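Local coordinates for protein DyP (Bjerkandera adusta, PDB 3MM3) that is a heme b peroxidase of the dye-decolorizing family, probably oxidising dyes and other substrates with hydrogen peroxide, at residues T4-N9 with I196-R201; A327-I332 with L354-Y359. The protein carries 1 engineered substitution. All blocks are in the same frame, centred on the assembly; numbering follows the deposited sequence.

Interaction 1: T4-N9 with I196-R201; sequences TILPLN and IILTGR
Leu-6 lies over one face of the Arg-201 guanidinium, the two side chains sliding past each other in opposite directions, with Leu-6 CD2 3.8 Å from Arg-201 NE. The same methyl meets Leu-198 tip to tip, Leu-6 CD2 to Leu-198 CD1 being 4.0 Å. Both leucines are buried and form the enclosed side of the contact. A type II turn from Leu-198 to Arg-201, closed by Arg-201 N to Leu-198 O at 3.3 Å, points both of its end side chains at the 4-9 segment; Gly-200 takes its positive phi (86°). Beyond a bend at chi2 (-72°) the arginine runs straight, carrying its flat end past Leu-6 to the outer side. There NH2 of Arg-201 comes obliquely within 3.3 Å of Pro-7 CD, a close van der Waals approach, while NH1 of Arg-201 passes OG1 of exposed Thr-4 at 3.9 Å, too far for a bond, and that hydroxyl, covered by the contact, has no partner. No hydrogen bond joins the segments; the arginine charge is met by Asp-214, in a salt bridge to NE. Replacing Arg-201 by an alanine would probably leave Asp-214 without its salt-bridge partner and open a gap beside Leu-6 CD2 and Pro-7 CD. The contact joins the N-terminal loop to the loop leading into strand 216-225, with Leu-6 also resting on Val-178 of strand 177-178 and Leu-198 on Ile-15 of helix 13-16.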
loop_
_atom_site.group_PDB
_atom_site.type_symbol
_atom_site.label_atom_id
_atom_site.label_comp_id
_atom_site.label_asym_id
_atom_site.label_seq_id
_atom_site.Cartn_x
_atom_site.Cartn_y
_atom_site.Cartn_z
ATOM N N THR A 4 -16.807 -7.034 -21.899
ATOM C CA THR A 4 -16.831 -7.538 -20.486
ATOM C C THR A 4 -17.363 -6.515 -19.482
ATOM O O THR A 4 -17.080 -5.316 -19.576
ATOM C CB THR A 4 -15.449 -8.094 -20.013
ATOM O OG1 THR A 4 -15.280 -7.847 -18.607
ATOM C CG2 THR A 4 -14.291 -7.452 -20.781
ATOM N N ILE A 5 -18.144 -7.015 -18.528
ATOM C CA ILE A 5 -18.721 -6.205 -17.465
ATOM C C ILE A 5 -18.372 -6.878 -16.137
ATOM O O ILE A 5 -18.767 -8.017 -15.881
ATOM C CB ILE A 5 -20.264 -6.076 -17.608
ATOM C CG1 ILE A 5 -20.666 -5.479 -18.973
ATOM C CG2 ILE A 5 -20.855 -5.272 -16.450
ATOM C CD1 ILE A 5 -20.123 -4.063 -19.272
ATOM N N LEU A 6 -17.612 -6.176 -15.302
ATOM C CA LEU A 6 -17.241 -6.710 -13.994
ATOM C C LEU A 6 -18.462 -6.821 -13.086
ATOM O O LEU A 6 -19.264 -5.887 -13.011
ATOM C CB LEU A 6 -16.171 -5.840 -13.334
ATOM C CG LEU A 6 -14.840 -5.714 -14.083
ATOM C CD1 LEU A 6 -13.947 -4.691 -13.384
ATOM C CD2 LEU A 6 -14.123 -7.057 -14.234
ATOM N N PRO A 7 -18.613 -7.966 -12.393
ATOM C CA PRO A 7 -19.727 -8.160 -11.469
ATOM C C PRO A 7 -19.406 -7.491 -10.130
ATOM O O PRO A 7 -18.852 -8.119 -9.217
ATOM C CB PRO A 7 -19.806 -9.683 -11.346
ATOM C CG PRO A 7 -18.405 -10.132 -11.534
ATOM C CD PRO A 7 -17.818 -9.201 -12.562
ATOM N N LEU A 8 -19.752 -6.212 -10.026
ATOM C CA LEU A 8 -19.382 -5.414 -8.855
ATOM C C LEU A 8 -19.944 -5.960 -7.544
ATOM O O LEU A 8 -19.338 -5.759 -6.491
ATOM C CB LEU A 8 -19.785 -3.947 -9.048
ATOM C CG LEU A 8 -19.196 -3.233 -10.265
ATOM C CD1 LEU A 8 -19.700 -1.798 -10.296
ATOM C CD2 LEU A 8 -17.679 -3.260 -10.255
ATOM N N ASN A 9 -21.081 -6.647 -7.609
ATOM C CA ASN A 9 -21.685 -7.266 -6.435
ATOM C C ASN A 9 -20.920 -8.498 -5.949
ATOM O O ASN A 9 -21.186 -9.003 -4.856
ATOM C CB ASN A 9 -23.152 -7.637 -6.711
ATOM C CG ASN A 9 -24.094 -6.444 -6.646
ATOM O OD1 ASN A 9 -24.389 -5.925 -5.568
ATOM N ND2 ASN A 9 -24.596 -6.020 -7.803
ATOM N N ILE A 196 -4.991 -6.958 -14.459
ATOM C CA ILE A 196 -3.810 -6.481 -13.731
ATOM C C ILE A 196 -4.083 -6.587 -12.219
ATOM O O ILE A 196 -3.159 -6.802 -11.427
ATOM C CB ILE A 196 -3.399 -5.038 -14.146
ATOM C CG1 ILE A 196 -3.122 -4.958 -15.657
ATOM C CG2 ILE A 196 -2.203 -4.535 -13.330
ATOM C CD1 ILE A 196 -2.187 -6.040 -16.215
ATOM N N ILE A 197 -5.358 -6.452 -11.839
ATOM C CA ILE A 197 -5.755 -6.442 -10.433
ATOM C C ILE A 197 -6.520 -7.703 -10.051
ATOM O O ILE A 197 -6.318 -8.247 -8.965
ATOM C CB ILE A 197 -6.619 -5.192 -10.125
ATOM C CG1 ILE A 197 -5.891 -3.904 -10.563
ATOM C CG2 ILE A 197 -6.999 -5.136 -8.636
ATOM C CD1 ILE A 197 -4.530 -3.680 -9.903
ATOM N N LEU A 198 -7.395 -8.160 -10.942
ATOM C CA LEU A 198 -8.328 -9.248 -10.663
ATOM C C LEU A 198 -7.896 -10.537 -11.347
ATOM O O LEU A 198 -7.757 -10.600 -12.578
ATOM C CB LEU A 198 -9.746 -8.877 -11.104
ATOM C CG LEU A 198 -10.378 -7.662 -10.422
ATOM C CD1 LEU A 198 -11.607 -7.231 -11.193
ATOM C CD2 LEU A 198 -10.765 -7.968 -8.996
ATOM N N THR A 199 -7.703 -11.575 -10.547
ATOM C CA THR A 199 -7.249 -12.849 -11.085
ATOM C C THR A 199 -8.307 -13.417 -12.042
ATOM O O THR A 199 -9.522 -13.332 -11.798
ATOM C CB THR A 199 -6.886 -13.854 -9.967
ATOM O OG1 THR A 199 -7.924 -13.890 -8.985
ATOM C CG2 THR A 199 -5.582 -13.461 -9.302
ATOM N N GLY A 200 -7.823 -13.964 -13.151
ATOM C CA GLY A 200 -8.689 -14.601 -14.128
ATOM C C GLY A 200 -9.301 -13.672 -15.156
ATOM O O GLY A 200 -10.000 -14.135 -16.063
ATOM N N ARG A 201 -9.073 -12.364 -15.015
ATOM C CA ARG A 201 -9.597 -11.380 -15.970
ATOM C C ARG A 201 -8.553 -11.026 -17.025
ATOM O O ARG A 201 -7.372 -11.359 -16.891
ATOM C CB ARG A 201 -10.080 -10.124 -15.229
ATOM C CG ARG A 201 -11.357 -10.335 -14.408
ATOM C CD ARG A 201 -12.578 -10.475 -15.309
ATOM N NE ARG A 201 -13.757 -10.782 -14.516
ATOM C CZ ARG A 201 -14.951 -11.059 -15.021
ATOM N NH1 ARG A 201 -15.138 -11.072 -16.340
ATOM N NH2 ARG A 201 -15.955 -11.342 -14.209
#

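Interaction 2: A327-I332 with L354-Y359; sequences AMRSSI and LLFVEY. With HEM (protoporphyrin IX containing Fe), chain B; CYN (cyanide ion), chain C.
Arg-329 and Phe-356, with CD of the arginine 4.4 Å from CE1 of the phenylalanine, both bring flat groups to the heme, in different ways. One face of the guanidinium lies on the porphyrin, HEM C3D sitting 3.3 Å above its plane and over its centre; the cyanide nitrogen lies in plane at its edge. A bend at chi3 (-58°) lays the group down, and its two amino ends go to different partners: NH1 donates to CYN N at 3.0 Å, NH2 to heme propionate O2A at 2.8 Å, with further bonds to Asn-171 OD1 and Ser-174 O respectively. The Phe-356 ring has the heme methyl CMC over one face, offset toward the rim, and Glu-358 OE1 and the cyanide carbon at its edge; its CE1 touches HEM C1C at 3.4 Å. Glu-358 runs alongside Arg-329, but their charged atoms stay apart, NE to OE2 5.0 Å. Behind this face the strands pair antiparallel, Met-328 with Tyr-359 and Ile-332 with Leu-355 doubly hydrogen-bonded. Between them the ladder is irregular: Ser-330 N bonds Val-357 O, while Val-357 N is received by Ser-331 OG (3.1 Å), and buried Ser-330 O has no partner. Arg-329, Phe-356 and the engineered Asn-171 line the cyanide pocket. This is the distal heme pocket of a DyP-type peroxidase, built on the C-terminal domain's sheet; His-308, the axial iron ligand, lies on the opposite side of the heme.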
loop_
_atom_site.group_PDB
_atom_site.type_symbol
_atom_site.label_atom_id
_atom_site.label_comp_id
_atom_site.label_asym_id
_atom_site.label_seq_id
_atom_site.Cartn_x
_atom_site.Cartn_y
_atom_site.Cartn_z
ATOM N N ALA A 327 -0.737 -1.428 -9.374
ATOM C CA ALA A 327 -1.430 -2.115 -8.289
ATOM C C ALA A 327 -2.345 -1.131 -7.570
ATOM O O ALA A 327 -2.106 0.069 -7.597
ATOM C CB ALA A 327 -0.419 -2.710 -7.319
ATOM N N MET A 328 -3.371 -1.655 -6.905
ATOM C CA MET A 328 -4.257 -0.846 -6.065
ATOM C C MET A 328 -3.707 -0.794 -4.652
ATOM O O MET A 328 -3.238 -1.810 -4.137
ATOM C CB MET A 328 -5.657 -1.448 -6.014
ATOM C CG MET A 328 -6.396 -1.437 -7.338
ATOM S SD MET A 328 -6.874 0.217 -7.874
ATOM C CE MET A 328 -8.061 -0.201 -9.151
ATOM N N ARG A 329 -3.775 0.370 -4.013
ATOM C CA ARG A 329 -3.305 0.496 -2.626
ATOM C C ARG A 329 -4.427 0.895 -1.690
ATOM O O ARG A 329 -5.252 1.743 -2.037
ATOM C CB ARG A 329 -2.169 1.513 -2.524
ATOM C CG ARG A 329 -0.894 1.056 -3.191
ATOM C CD ARG A 329 0.162 2.165 -3.268
ATOM N NE ARG A 329 -0.386 3.310 -3.998
ATOM C CZ ARG A 329 -0.518 4.549 -3.527
ATOM N NH1 ARG A 329 -0.060 4.895 -2.323
ATOM N NH2 ARG A 329 -1.073 5.473 -4.303
ATOM N N SER A 330 -4.449 0.312 -0.491
ATOM C CA SER A 330 -5.488 0.677 0.486
ATOM C C SER A 330 -4.921 0.717 1.905
ATOM O O SER A 330 -5.394 0.007 2.793
ATOM C CB SER A 330 -6.711 -0.259 0.381
ATOM O OG SER A 330 -7.853 0.280 1.055
ATOM N N SER A 331 -3.915 1.564 2.104
ATOM C CA SER A 331 -3.200 1.630 3.383
ATOM C C SER A 331 -3.831 2.570 4.407
ATOM O O SER A 331 -4.662 3.412 4.073
ATOM C CB SER A 331 -1.748 2.016 3.138
ATOM O OG SER A 331 -1.180 1.168 2.150
ATOM N N ILE A 332 -3.431 2.418 5.665
ATOM C CA ILE A 332 -3.900 3.296 6.726
ATOM C C ILE A 332 -2.796 3.464 7.776
ATOM O O ILE A 332 -2.127 2.490 8.138
ATOM C CB ILE A 332 -5.216 2.769 7.359
ATOM C CG1 ILE A 332 -5.887 3.860 8.214
ATOM C CG2 ILE A 332 -4.989 1.441 8.095
ATOM C CD1 ILE A 332 -7.305 3.525 8.648
ATOM N N LEU A 354 2.558 2.540 9.330
ATOM C CA LEU A 354 1.633 2.359 8.221
ATOM C C LEU A 354 1.263 0.893 8.111
ATOM O O LEU A 354 2.137 0.031 8.114
ATOM C CB LEU A 354 2.250 2.832 6.895
ATOM C CG LEU A 354 1.285 2.962 5.704
ATOM C CD1 LEU A 354 0.255 4.082 5.953
ATOM C CD2 LEU A 354 2.047 3.238 4.431
ATOM N N LEU A 355 -0.035 0.625 8.034
ATOM C CA LEU A 355 -0.531 -0.698 7.685
ATOM C C LEU A 355 -0.781 -0.653 6.186
ATOM O O LEU A 355 -1.755 -0.062 5.715
ATOM C CB LEU A 355 -1.816 -1.034 8.473
ATOM C CG LEU A 355 -1.656 -0.881 9.993
ATOM C CD1 LEU A 355 -2.975 -1.175 10.677
ATOM C CD2 LEU A 355 -0.555 -1.787 10.555
ATOM N N PHE A 356 0.141 -1.252 5.443
ATOM C CA PHE A 356 0.211 -1.102 3.997
ATOM C C PHE A 356 -0.446 -2.283 3.297
ATOM O O PHE A 356 -0.216 -3.442 3.650
ATOM C CB PHE A 356 1.680 -0.956 3.613
ATOM C CG PHE A 356 1.952 -0.979 2.137
ATOM C CD1 PHE A 356 2.067 0.209 1.420
ATOM C CD2 PHE A 356 2.154 -2.193 1.473
ATOM C CE1 PHE A 356 2.350 0.185 0.047
ATOM C CE2 PHE A 356 2.445 -2.227 0.108
ATOM C CZ PHE A 356 2.553 -1.034 -0.609
ATOM N N VAL A 357 -1.245 -1.962 2.285
ATOM C CA VAL A 357 -2.032 -2.951 1.565
ATOM C C VAL A 357 -1.909 -2.655 0.077
ATOM O O VAL A 357 -2.208 -1.546 -0.369
ATOM C CB VAL A 357 -3.521 -2.854 2.011
ATOM C CG1 VAL A 357 -4.411 -3.721 1.166
ATOM C CG2 VAL A 357 -3.683 -3.235 3.479
ATOM N N GLU A 358 -1.471 -3.645 -0.690
ATOM C CA GLU A 358 -1.399 -3.486 -2.141
ATOM C C GLU A 358 -1.993 -4.723 -2.816
ATOM O O GLU A 358 -1.644 -5.852 -2.459
ATOM C CB GLU A 358 0.046 -3.248 -2.564
ATOM C CG GLU A 358 0.195 -2.701 -3.944
ATOM C CD GLU A 358 1.574 -2.102 -4.221
ATOM O OE1 GLU A 358 2.570 -2.543 -3.629
ATOM O OE2 GLU A 358 1.666 -1.174 -5.058
ATOM N N TYR A 359 -2.889 -4.496 -3.776
ATOM C CA TYR A 359 -3.592 -5.564 -4.491
ATOM C C TYR A 359 -3.164 -5.642 -5.944
ATOM O O TYR A 359 -3.056 -4.614 -6.630
ATOM C CB TYR A 359 -5.096 -5.317 -4.494
ATOM C CG TYR A 359 -5.774 -5.309 -3.142
ATOM C CD1 TYR A 359 -6.002 -6.495 -2.444
ATOM C CD2 TYR A 359 -6.236 -4.116 -2.583
ATOM C CE1 TYR A 359 -6.647 -6.497 -1.216
ATOM C CE2 TYR A 359 -6.893 -4.104 -1.342
ATOM C CZ TYR A 359 -7.089 -5.308 -0.667
ATOM O OH TYR A 359 -7.747 -5.342 0.548
HETATM C CHA HEM B . 2.648 6.682 -3.365
HETATM C CHB HEM B . 4.062 7.015 1.237
HETATM C CHC HEM B . 5.437 2.386 1.150
HETATM C CHD HEM B . 4.139 2.052 -3.476
HETATM C C1A HEM B . 2.938 7.186 -2.130
HETATM C C2A HEM B . 2.723 8.548 -1.707
HETATM C C3A HEM B . 3.124 8.641 -0.438
HETATM C C4A HEM B . 3.580 7.343 -0.012
HETATM C CMA HEM B . 3.103 9.889 0.461
HETATM C CAA HEM B . 2.168 9.674 -2.609
HETATM C CBA HEM B . 0.649 9.613 -2.799
HETATM C CGA HEM B . 0.252 8.995 -4.122
HETATM O O1A HEM B . 0.925 9.266 -5.137
HETATM O O2A HEM B . -0.748 8.270 -4.178
HETATM C C1B HEM B . 4.548 5.793 1.627
HETATM C C2B HEM B . 4.994 5.443 2.956
HETATM C C3B HEM B . 5.366 4.159 2.934
HETATM C C4B HEM B . 5.150 3.660 1.585
HETATM C CMB HEM B . 5.034 6.423 4.144
HETATM C CAB HEM B . 5.914 3.304 4.091
HETATM C CBB HEM B . 5.632 3.553 5.376
HETATM C C1C HEM B . 5.262 1.909 -0.126
HETATM C C2C HEM B . 5.675 0.604 -0.600
HETATM C C3C HEM B . 5.322 0.520 -1.900
HETATM C C4C HEM B . 4.683 1.763 -2.257
HETATM C CMC HEM B . 6.361 -0.459 0.289
HETATM C CAC HEM B . 5.513 -0.653 -2.883
HETATM C CBC HEM B . 6.589 -1.436 -2.829
HETATM C C1D HEM B . 3.551 3.234 -3.829
HETATM C C2D HEM B . 2.914 3.464 -5.094
HETATM C C3D HEM B . 2.464 4.891 -5.065
HETATM C C4D HEM B . 2.874 5.397 -3.785
HETATM C CMD HEM B . 2.696 2.483 -6.259
HETATM C CAD HEM B . 1.738 5.616 -6.196
HETATM C CBD HEM B . 2.789 6.012 -7.230
HETATM C CGD HEM B . 2.158 6.607 -8.467
HETATM O O1D HEM B . 2.615 7.693 -8.906
HETATM O O2D HEM B . 1.212 6.009 -9.031
HETATM N NA HEM B . 3.445 6.476 -1.067
HETATM N NB HEM B . 4.649 4.682 0.797
HETATM N NC HEM B . 4.684 2.602 -1.164
HETATM N ND HEM B . 3.502 4.395 -3.055
HETATM FE FE HEM B . 4.103 4.538 -1.118
HETATM C C CYN C . 2.284 3.933 -0.388
HETATM N N CYN C . 1.282 3.655 0.098
#

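How the interactions relate
Interaction 2 lies near the centre of the chain and is almost wholly buried; interaction 1, centred about 19 Å from it, is a partly exposed join of two loops. Their chemistry follows: strand hydrogen bonds and ligand-binding side chains in the core, against methyl packing on an arginine, with no bond across, near the surface. The two nevertheless touch, since Ile-197 of segment 196-201 puts CD1 3.7 Å from Tyr-359 O, packing against the end of the strand pair at Ala-327 and Met-328. Helix 13-16 serves both: Ile-15 packs on Ile-197 and Leu-198, while Asp-14 receives hydrogen bonds from the Ser-330 and Tyr-359 hydroxyl groups.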